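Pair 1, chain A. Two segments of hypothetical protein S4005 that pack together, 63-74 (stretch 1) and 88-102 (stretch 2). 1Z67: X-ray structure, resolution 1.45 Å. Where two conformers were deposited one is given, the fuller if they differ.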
# COMPACT_ATOMS: atom_id res chain seq x y z
N SER A 63 6.46 -12.52 3.01
CA SER A 63 7.13 -11.26 3.27
C SER A 63 7.75 -10.68 1.99
O SER A 63 8.04 -11.41 1.05
CB SER A 63 8.23 -11.48 4.32
OG SER A 63 9.13 -10.39 4.41
N VAL A 64 7.87 -9.35 1.95
CA VAL A 64 8.53 -8.60 0.88
C VAL A 64 9.35 -7.50 1.54
O VAL A 64 8.97 -6.98 2.61
CB VAL A 64 7.47 -8.02 -0.12
CG1 VAL A 64 6.57 -6.96 0.53
CG2 VAL A 64 8.11 -7.47 -1.43
N SER A 65 10.48 -7.15 0.94
CA SER A 65 11.30 -6.07 1.47
C SER A 65 10.95 -4.74 0.84
O SER A 65 10.41 -4.69 -0.28
CB SER A 65 12.78 -6.37 1.24
OG SER A 65 13.11 -6.23 -0.12
N GLY A 66 11.28 -3.65 1.54
CA GLY A 66 11.14 -2.31 0.95
C GLY A 66 11.92 -2.19 -0.35
O GLY A 66 11.44 -1.63 -1.34
N GLU A 67 13.13 -2.75 -0.38
CA GLU A 67 13.95 -2.72 -1.58
C GLU A 67 13.23 -3.43 -2.73
O GLU A 67 13.23 -2.93 -3.86
CB GLU A 67 15.28 -3.42 -1.28
CG GLU A 67 15.97 -2.99 0.03
CD GLU A 67 15.51 -3.79 1.26
OE1 GLU A 67 16.09 -4.88 1.52
OE2 GLU A 67 14.60 -3.32 1.99
N GLN A 68 12.59 -4.57 -2.44
CA GLN A 68 11.87 -5.34 -3.48
C GLN A 68 10.72 -4.50 -4.02
O GLN A 68 10.51 -4.43 -5.23
CB GLN A 68 11.36 -6.66 -2.94
CG GLN A 68 12.42 -7.74 -2.88
CD GLN A 68 11.92 -9.02 -2.28
OE1 GLN A 68 11.33 -9.02 -1.20
NE2 GLN A 68 12.18 -10.13 -2.96
N LEU A 69 10.02 -3.81 -3.13
CA LEU A 69 8.93 -2.97 -3.59
C LEU A 69 9.41 -1.75 -4.36
O LEU A 69 8.77 -1.36 -5.35
CB LEU A 69 8.04 -2.52 -2.42
CG LEU A 69 7.17 -3.62 -1.83
CD1 LEU A 69 6.30 -2.98 -0.71
CD2 LEU A 69 6.28 -4.28 -2.95
N GLU A 70 10.46 -1.10 -3.89
CA GLU A 70 10.98 0.02 -4.67
C GLU A 70 11.40 -0.45 -6.07
O GLU A 70 11.14 0.25 -7.04
CB GLU A 70 12.14 0.71 -3.97
CG GLU A 70 12.46 2.08 -4.59
CD GLU A 70 13.73 2.74 -4.06
OE1 GLU A 70 14.23 2.33 -2.98
OE2 GLU A 70 14.23 3.69 -4.71
N SER A 71 11.95 -1.67 -6.16
CA SER A 71 12.37 -2.26 -7.45
C SER A 71 11.18 -2.49 -8.37
O SER A 71 11.23 -2.16 -9.54
CB SER A 71 13.13 -3.57 -7.22
OG SER A 71 14.44 -3.31 -6.75
N ALA A 72 10.10 -3.03 -7.83
CA ALA A 72 8.95 -3.36 -8.65
C ALA A 72 8.08 -2.16 -9.00
O ALA A 72 7.58 -2.05 -10.12
CB ALA A 72 8.13 -4.46 -7.99
N LEU A 73 7.88 -1.28 -8.02
CA LEU A 73 6.95 -0.16 -8.15
C LEU A 73 7.58 1.04 -8.78
O LEU A 73 6.90 1.91 -9.34
CB LEU A 73 6.34 0.22 -6.79
CG LEU A 73 5.46 -0.82 -6.10
CD1 LEU A 73 4.91 -0.26 -4.82
CD2 LEU A 73 4.31 -1.25 -7.05
N GLY A 74 8.90 1.08 -8.66
CA GLY A 74 9.71 2.17 -9.15
C GLY A 74 9.99 3.18 -8.05
O GLY A 74 9.14 3.44 -7.17
N ASP A 88 11.63 10.15 3.62
CA ASP A 88 12.47 9.65 2.54
C ASP A 88 11.91 8.35 1.92
O ASP A 88 11.06 7.64 2.50
CB ASP A 88 13.85 9.35 3.08
CG ASP A 88 13.82 8.23 4.12
OD1 ASP A 88 13.38 8.48 5.27
OD2 ASP A 88 14.19 7.11 3.77
N THR A 89 12.44 8.06 0.74
CA THR A 89 11.95 6.94 -0.07
C THR A 89 12.08 5.58 0.61
O THR A 89 11.18 4.72 0.51
CB THR A 89 12.67 6.95 -1.44
OG1 THR A 89 12.33 8.17 -2.12
CG2 THR A 89 12.24 5.75 -2.28
N SER A 90 13.15 5.39 1.37
CA SER A 90 13.37 4.15 2.07
C SER A 90 12.35 3.95 3.19
O SER A 90 11.79 2.86 3.33
CB SER A 90 14.80 4.13 2.62
OG SER A 90 15.05 2.97 3.38
N THR A 91 12.04 4.99 3.95
CA THR A 91 11.02 4.87 4.98
C THR A 91 9.66 4.55 4.33
O THR A 91 8.91 3.69 4.81
CB THR A 91 10.92 6.19 5.74
OG1 THR A 91 12.16 6.42 6.42
CG2 THR A 91 9.77 6.17 6.79
N ALA A 92 9.34 5.22 3.22
CA ALA A 92 8.09 4.92 2.50
C ALA A 92 8.06 3.48 2.00
O ALA A 92 7.01 2.83 2.07
CB ALA A 92 7.93 5.86 1.38
N SER A 93 9.17 2.95 1.49
CA SER A 93 9.19 1.57 0.99
C SER A 93 9.01 0.60 2.14
O SER A 93 8.37 -0.45 1.98
CB SER A 93 10.42 1.26 0.14
OG SER A 93 11.54 1.08 0.95
N SER A 94 9.58 0.93 3.31
CA SER A 94 9.43 0.05 4.46
C SER A 94 7.97 0.05 4.94
O SER A 94 7.42 -1.00 5.28
CB SER A 94 10.34 0.49 5.59
OG SER A 94 11.72 0.19 5.30
N LEU A 95 7.32 1.20 4.91
CA LEU A 95 5.89 1.33 5.26
C LEU A 95 5.06 0.44 4.33
O LEU A 95 4.19 -0.32 4.78
CB LEU A 95 5.45 2.77 5.10
CG LEU A 95 3.95 3.07 5.21
CD1 LEU A 95 3.47 2.78 6.61
CD2 LEU A 95 3.71 4.50 4.83
N LEU A 96 5.35 0.54 3.03
CA LEU A 96 4.64 -0.30 2.08
C LEU A 96 4.92 -1.77 2.26
O LEU A 96 4.03 -2.59 2.06
CB LEU A 96 4.96 0.13 0.65
CG LEU A 96 4.36 1.45 0.19
CD1 LEU A 96 5.02 1.85 -1.15
CD2 LEU A 96 2.86 1.38 0.02
N ALA A 97 6.14 -2.13 2.63
CA ALA A 97 6.47 -3.54 2.79
C ALA A 97 5.66 -4.14 3.93
O ALA A 97 5.22 -5.29 3.82
CB ALA A 97 7.98 -3.74 3.04
N GLU A 98 5.38 -3.32 4.95
CA GLU A 98 4.50 -3.79 6.06
C GLU A 98 3.01 -3.77 5.63
O GLU A 98 2.26 -4.73 5.87
CB GLU A 98 4.72 -2.89 7.29
CG GLU A 98 3.76 -3.14 8.44
CD GLU A 98 4.06 -2.30 9.68
OE1 GLU A 98 5.07 -1.57 9.67
OE2 GLU A 98 3.27 -2.36 10.65
N GLN A 99 2.57 -2.66 5.05
CA GLN A 99 1.13 -2.44 4.90
C GLN A 99 0.53 -2.94 3.59
O GLN A 99 -0.65 -3.40 3.56
CB GLN A 99 0.83 -0.96 5.05
CG GLN A 99 1.30 -0.35 6.37
CD GLN A 99 0.66 -0.98 7.58
OE1 GLN A 99 -0.38 -1.63 7.48
NE2 GLN A 99 1.25 -0.73 8.76
N LEU A 100 1.29 -2.85 2.49
CA LEU A 100 0.72 -3.25 1.19
C LEU A 100 0.22 -4.71 1.16
O LEU A 100 -0.86 -4.93 0.61
CB LEU A 100 1.68 -2.91 0.05
CG LEU A 100 1.04 -3.04 -1.33
CD1 LEU A 100 -0.16 -2.09 -1.53
CD2 LEU A 100 2.16 -2.74 -2.36
N PRO A 101 0.96 -5.68 1.73
CA PRO A 101 0.45 -7.05 1.71
C PRO A 101 -0.86 -7.17 2.48
O PRO A 101 -1.76 -7.89 2.04
CB PRO A 101 1.57 -7.87 2.38
CG PRO A 101 2.79 -7.04 2.20
CD PRO A 101 2.32 -5.61 2.34
N LYS A 102 -0.99 -6.44 3.59
CA LYS A 102 -2.23 -6.49 4.39
C LYS A 102 -3.39 -5.84 3.64
O LYS A 102 -4.53 -6.34 3.66
CB LYS A 102 -2.03 -5.74 5.70
CG LYS A 102 -0.93 -6.36 6.55
CD LYS A 102 -0.76 -5.61 7.86
CE LYS A 102 -0.04 -6.48 8.85
NZ LYS A 102 1.40 -6.23 8.76
O HOH W 1 6.14 -7.99 4.06
O HOH W 2 13.86 1.26 -0.71

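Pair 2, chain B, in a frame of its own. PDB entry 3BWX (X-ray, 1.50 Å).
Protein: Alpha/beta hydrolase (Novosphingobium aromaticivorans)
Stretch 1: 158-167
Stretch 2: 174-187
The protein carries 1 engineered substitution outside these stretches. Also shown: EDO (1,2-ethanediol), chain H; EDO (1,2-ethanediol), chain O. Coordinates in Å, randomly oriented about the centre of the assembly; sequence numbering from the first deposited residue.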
# COMPACT_ATOMS: atom_id res chain seq x y z
N ALA B 158 -12.87 5.52 18.08
CA ALA B 158 -12.02 4.80 17.12
C ALA B 158 -10.60 5.33 17.07
O ALA B 158 -9.64 4.59 17.09
CB ALA B 158 -12.64 4.80 15.72
N ALA B 159 -10.46 6.66 16.98
CA ALA B 159 -9.17 7.30 16.93
C ALA B 159 -8.35 6.96 18.17
O ALA B 159 -7.15 6.67 18.06
CB ALA B 159 -9.39 8.83 16.85
N ARG B 160 -8.96 7.05 19.33
CA ARG B 160 -8.23 6.75 20.57
C ARG B 160 -7.81 5.29 20.62
O ARG B 160 -6.75 4.97 21.13
CB ARG B 160 -9.08 7.13 21.78
CG ARG B 160 -9.30 8.64 21.87
CD ARG B 160 -7.96 9.35 22.16
NE ARG B 160 -8.10 10.79 22.39
CZ ARG B 160 -7.18 11.71 22.13
NH1 ARG B 160 -6.00 11.38 21.63
NH2 ARG B 160 -7.43 12.97 22.36
N ALA B 161 -8.61 4.40 20.07
CA ALA B 161 -8.24 2.98 20.02
C ALA B 161 -7.03 2.76 19.12
O ALA B 161 -6.17 1.91 19.41
CB ALA B 161 -9.44 2.11 19.54
N LEU B 162 -6.94 3.52 18.01
CA LEU B 162 -5.82 3.42 17.10
C LEU B 162 -4.56 3.97 17.72
O LEU B 162 -3.50 3.35 17.62
CB LEU B 162 -6.14 4.10 15.78
CG LEU B 162 -7.24 3.45 14.91
CD1 LEU B 162 -7.60 4.34 13.71
CD2 LEU B 162 -6.86 2.03 14.45
N GLN B 163 -4.67 5.09 18.41
CA GLN B 163 -3.53 5.64 19.15
C GLN B 163 -3.02 4.67 20.23
O GLN B 163 -1.80 4.58 20.45
CB GLN B 163 -3.96 6.93 19.79
CG GLN B 163 -2.87 7.67 20.48
CD GLN B 163 -3.43 8.88 21.18
OE1 GLN B 163 -4.59 8.86 21.63
NE2 GLN B 163 -2.63 9.94 21.26
N GLU B 164 -3.96 3.97 20.89
CA GLU B 164 -3.58 3.01 21.94
C GLU B 164 -2.67 1.95 21.34
O GLU B 164 -1.73 1.53 22.03
CB GLU B 164 -4.83 2.35 22.51
CG GLU B 164 -4.63 1.20 23.54
CD GLU B 164 -5.98 0.56 23.95
OE1 GLU B 164 -6.44 -0.33 23.23
OE2 GLU B 164 -6.54 0.94 24.98
N SER B 165 -2.92 1.48 20.12
CA SER B 165 -2.07 0.41 19.55
C SER B 165 -0.95 0.88 18.65
O SER B 165 0.03 0.18 18.46
CB SER B 165 -2.93 -0.62 18.86
OG SER B 165 -3.41 -0.08 17.64
N SER B 166 -1.07 2.07 18.09
CA SER B 166 -0.06 2.58 17.15
C SER B 166 0.64 3.88 17.56
O SER B 166 1.41 4.45 16.80
CB SER B 166 -0.71 2.80 15.80
OG SER B 166 -1.22 1.57 15.31
N GLY B 167 0.38 4.34 18.78
CA GLY B 167 1.06 5.53 19.32
C GLY B 167 2.57 5.39 19.36
O GLY B 167 3.28 6.41 19.39
N ASP B 174 -0.91 14.52 16.51
CA ASP B 174 -1.98 15.15 17.26
C ASP B 174 -3.32 14.48 16.86
O ASP B 174 -3.37 13.58 16.00
CB ASP B 174 -1.97 16.69 17.07
CG ASP B 174 -2.27 17.11 15.63
OD1 ASP B 174 -3.22 16.58 15.03
OD2 ASP B 174 -1.56 18.01 15.11
N ILE B 175 -4.41 14.90 17.51
CA ILE B 175 -5.69 14.22 17.35
C ILE B 175 -6.23 14.35 15.95
O ILE B 175 -6.92 13.47 15.46
CB ILE B 175 -6.75 14.66 18.43
CG1 ILE B 175 -7.98 13.71 18.40
CG2 ILE B 175 -7.11 16.13 18.24
CD1 ILE B 175 -7.66 12.23 18.66
N THR B 176 -5.93 15.47 15.30
CA THR B 176 -6.40 15.66 13.93
C THR B 176 -5.73 14.64 12.98
O THR B 176 -6.36 14.14 12.06
CB THR B 176 -6.29 17.12 13.42
OG1 THR B 176 -4.92 17.48 13.13
CG2 THR B 176 -6.90 18.10 14.44
N GLN B 177 -4.46 14.35 13.25
CA GLN B 177 -3.74 13.34 12.49
C GLN B 177 -4.33 11.94 12.76
O GLN B 177 -4.53 11.16 11.81
CB GLN B 177 -2.24 13.39 12.74
CG GLN B 177 -1.61 14.69 12.30
CD GLN B 177 -0.19 14.80 12.74
OE1 GLN B 177 0.09 15.08 13.93
NE2 GLN B 177 0.76 14.52 11.80
N TRP B 178 -4.60 11.58 14.00
CA TRP B 178 -5.27 10.30 14.26
C TRP B 178 -6.65 10.14 13.59
O TRP B 178 -7.02 9.06 13.16
CB TRP B 178 -5.41 10.04 15.76
CG TRP B 178 -4.06 9.71 16.41
CD1 TRP B 178 -3.36 10.48 17.26
CD2 TRP B 178 -3.29 8.53 16.19
NE1 TRP B 178 -2.18 9.87 17.59
CE2 TRP B 178 -2.09 8.67 16.93
CE3 TRP B 178 -3.48 7.39 15.41
CZ2 TRP B 178 -1.09 7.69 16.95
CZ3 TRP B 178 -2.46 6.43 15.40
CH2 TRP B 178 -1.30 6.59 16.18
N LEU B 179 -7.43 11.23 13.56
CA LEU B 179 -8.76 11.20 12.95
C LEU B 179 -8.66 11.03 11.43
O LEU B 179 -9.41 10.26 10.83
CB LEU B 179 -9.56 12.44 13.32
CG LEU B 179 -10.14 12.45 14.73
CD1 LEU B 179 -10.62 13.90 15.02
CD2 LEU B 179 -11.22 11.46 14.94
N ARG B 180 -7.73 11.75 10.84
CA ARG B 180 -7.49 11.65 9.39
C ARG B 180 -7.10 10.20 9.03
O ARG B 180 -7.60 9.61 8.08
CB ARG B 180 -6.36 12.62 8.97
CG ARG B 180 -6.17 12.66 7.45
CD ARG B 180 -4.90 13.37 7.02
NE ARG B 180 -4.95 14.73 7.46
CZ ARG B 180 -4.06 15.38 8.22
NH1 ARG B 180 -2.88 14.89 8.63
NH2 ARG B 180 -4.35 16.62 8.50
N TYR B 181 -6.22 9.63 9.83
CA TYR B 181 -5.81 8.26 9.65
C TYR B 181 -6.98 7.28 9.83
O TYR B 181 -7.10 6.31 9.07
CB TYR B 181 -4.76 7.99 10.72
CG TYR B 181 -4.11 6.63 10.77
CD1 TYR B 181 -3.15 6.27 9.84
CD2 TYR B 181 -4.37 5.75 11.81
CE1 TYR B 181 -2.51 5.05 9.91
CE2 TYR B 181 -3.73 4.54 11.90
CZ TYR B 181 -2.79 4.20 10.94
OH TYR B 181 -2.13 2.98 11.01
N ALA B 182 -7.80 7.48 10.88
CA ALA B 182 -8.93 6.60 11.21
C ALA B 182 -9.84 6.53 9.99
O ALA B 182 -10.29 5.42 9.61
CB ALA B 182 -9.70 7.08 12.47
N LYS B 183 -10.15 7.70 9.39
CA LYS B 183 -11.12 7.70 8.29
C LYS B 183 -10.55 7.03 7.06
O LYS B 183 -11.31 6.57 6.20
CB LYS B 183 -11.62 9.13 8.01
CG LYS B 183 -12.45 9.66 9.16
CD LYS B 183 -13.33 10.83 8.77
CE LYS B 183 -14.61 10.34 8.13
NZ LYS B 183 -15.48 11.45 7.65
N ARG B 184 -9.23 6.97 6.94
CA ARG B 184 -8.65 6.26 5.81
C ARG B 184 -8.76 4.74 5.88
O ARG B 184 -8.84 4.07 4.83
CB ARG B 184 -7.18 6.62 5.60
CG ARG B 184 -6.94 8.03 5.17
CD ARG B 184 -5.50 8.37 5.10
NE ARG B 184 -5.36 9.74 4.69
CZ ARG B 184 -4.20 10.34 4.45
NH1 ARG B 184 -3.04 9.74 4.70
NH2 ARG B 184 -4.20 11.61 4.07
N ILE B 185 -8.78 4.19 7.10
CA ILE B 185 -8.72 2.75 7.29
C ILE B 185 -10.01 2.13 7.83
O ILE B 185 -10.17 0.91 7.84
CB ILE B 185 -7.47 2.38 8.13
CG1 ILE B 185 -7.63 2.68 9.62
CG2 ILE B 185 -6.22 3.09 7.55
CD1 ILE B 185 -6.35 2.30 10.38
N MSE B 186 -10.94 2.99 8.26
CA MSE B 186 -12.20 2.55 8.83
C MSE B 186 -13.33 3.26 8.12
O MSE B 186 -13.15 4.26 7.46
CB MSE B 186 -12.27 2.79 10.36
CG MSE B 186 -11.05 2.38 11.11
SE MSE B 186 -11.27 2.48 13.01
CE MSE B 186 -12.42 0.98 13.20
N VAL B 187 -14.53 2.74 8.33
CA VAL B 187 -15.72 3.27 7.65
C VAL B 187 -16.94 3.16 8.57
O VAL B 187 -17.05 2.24 9.36
CB VAL B 187 -15.94 2.52 6.32
CG1 VAL B 187 -16.34 1.08 6.55
CG2 VAL B 187 -17.04 3.19 5.53
C1 EDO H . -1.83 11.12 7.86
O1 EDO H . -1.91 12.23 6.93
C2 EDO H . -2.14 11.56 9.29
O2 EDO H . -1.10 12.46 9.70
C1 EDO O . -8.33 -2.16 17.41
O1 EDO O . -7.92 -2.89 18.58
C2 EDO O . -7.72 -0.76 17.42
O2 EDO O . -6.28 -0.78 17.50
O HOH W 3 -3.37 1.22 12.83

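Where the two helices of pair 1 come nearest, a glycine meets a serine; at the same two positions in pair 2, an alanine meets a tryptophan. Gly A66 matches Ala B159 and Ser A93 matches Trp B178, and this exchange sets the character of each contact. The frame is common to both: two helices cross at 100°, and 14 central residues superpose with an RMSD of 0.6 Å. The separation differs modestly, with axes approaching to 8.1 Å in pair 1 and 8.9 Å in pair 2.

In pair 1 the missing side chain is what permits the approach. The CA atoms of Gly A66 and Ser A93 lie 4.3 Å apart. An ideal CB built on Gly A66 would fall 2.5 Å from OG of Ser A93, a clash. Backbone therefore packs directly on side chain, with O of Gly A66 3.4 Å from CB of Ser A93, and a CA-H...O contact runs from CA of Gly A66 to O of Ser A93 at 3.5 Å. In pair 2 the nearest CA atoms, those of Ala B159 and Leu B179, are 5.6 Å apart, and the methyl group fills the extra room: CB of Ala B159 lies 3.7 Å from CD2 of Leu B179.

Trp B178 is the largest contributor to its interface. It sits among Ala B159, Leu B162, Gln B163 and Ser B166, and CA of Gln B163 stands 3.8 Å from the centroid of its six-membered ring, over the face; CB of Ser B166 is 3.9 Å from CH2 of Trp B178. The matching positions in pair 1 are Glu A70 for Gln B163 and Leu A73 for Ser B166. Glu A70 joins Ser A93 through a water: water 2 donates to OE1 of Glu A70 at 2.5 Å and to OG of Ser A93 at 2.9 Å. Leu A73 meets Leu A96, CD1 to CD1 at 4.2 Å; at the matching positions, Ser B166 and Tyr B181 are linked through water 3, which lies 2.8 Å from OH of Tyr B181 and makes a weak hydrogen bond of 3.3 Å with OG of Ser B166.

One solution is common to both pairs. Leu A69 and Leu B162 coincide, with the same m,t rotamer, and each packs against a matched alanine: CD1 of Leu A69 is 4.2 Å from CB of Ala A97, and CD1 of Leu B162 is 3.7 Å from CB of Ala B182. Neither pair has a direct hydrogen bond between its stretches. The general lesson is that one crossing can be filled by close backbone approach or by a single large ring, around a shared leucine.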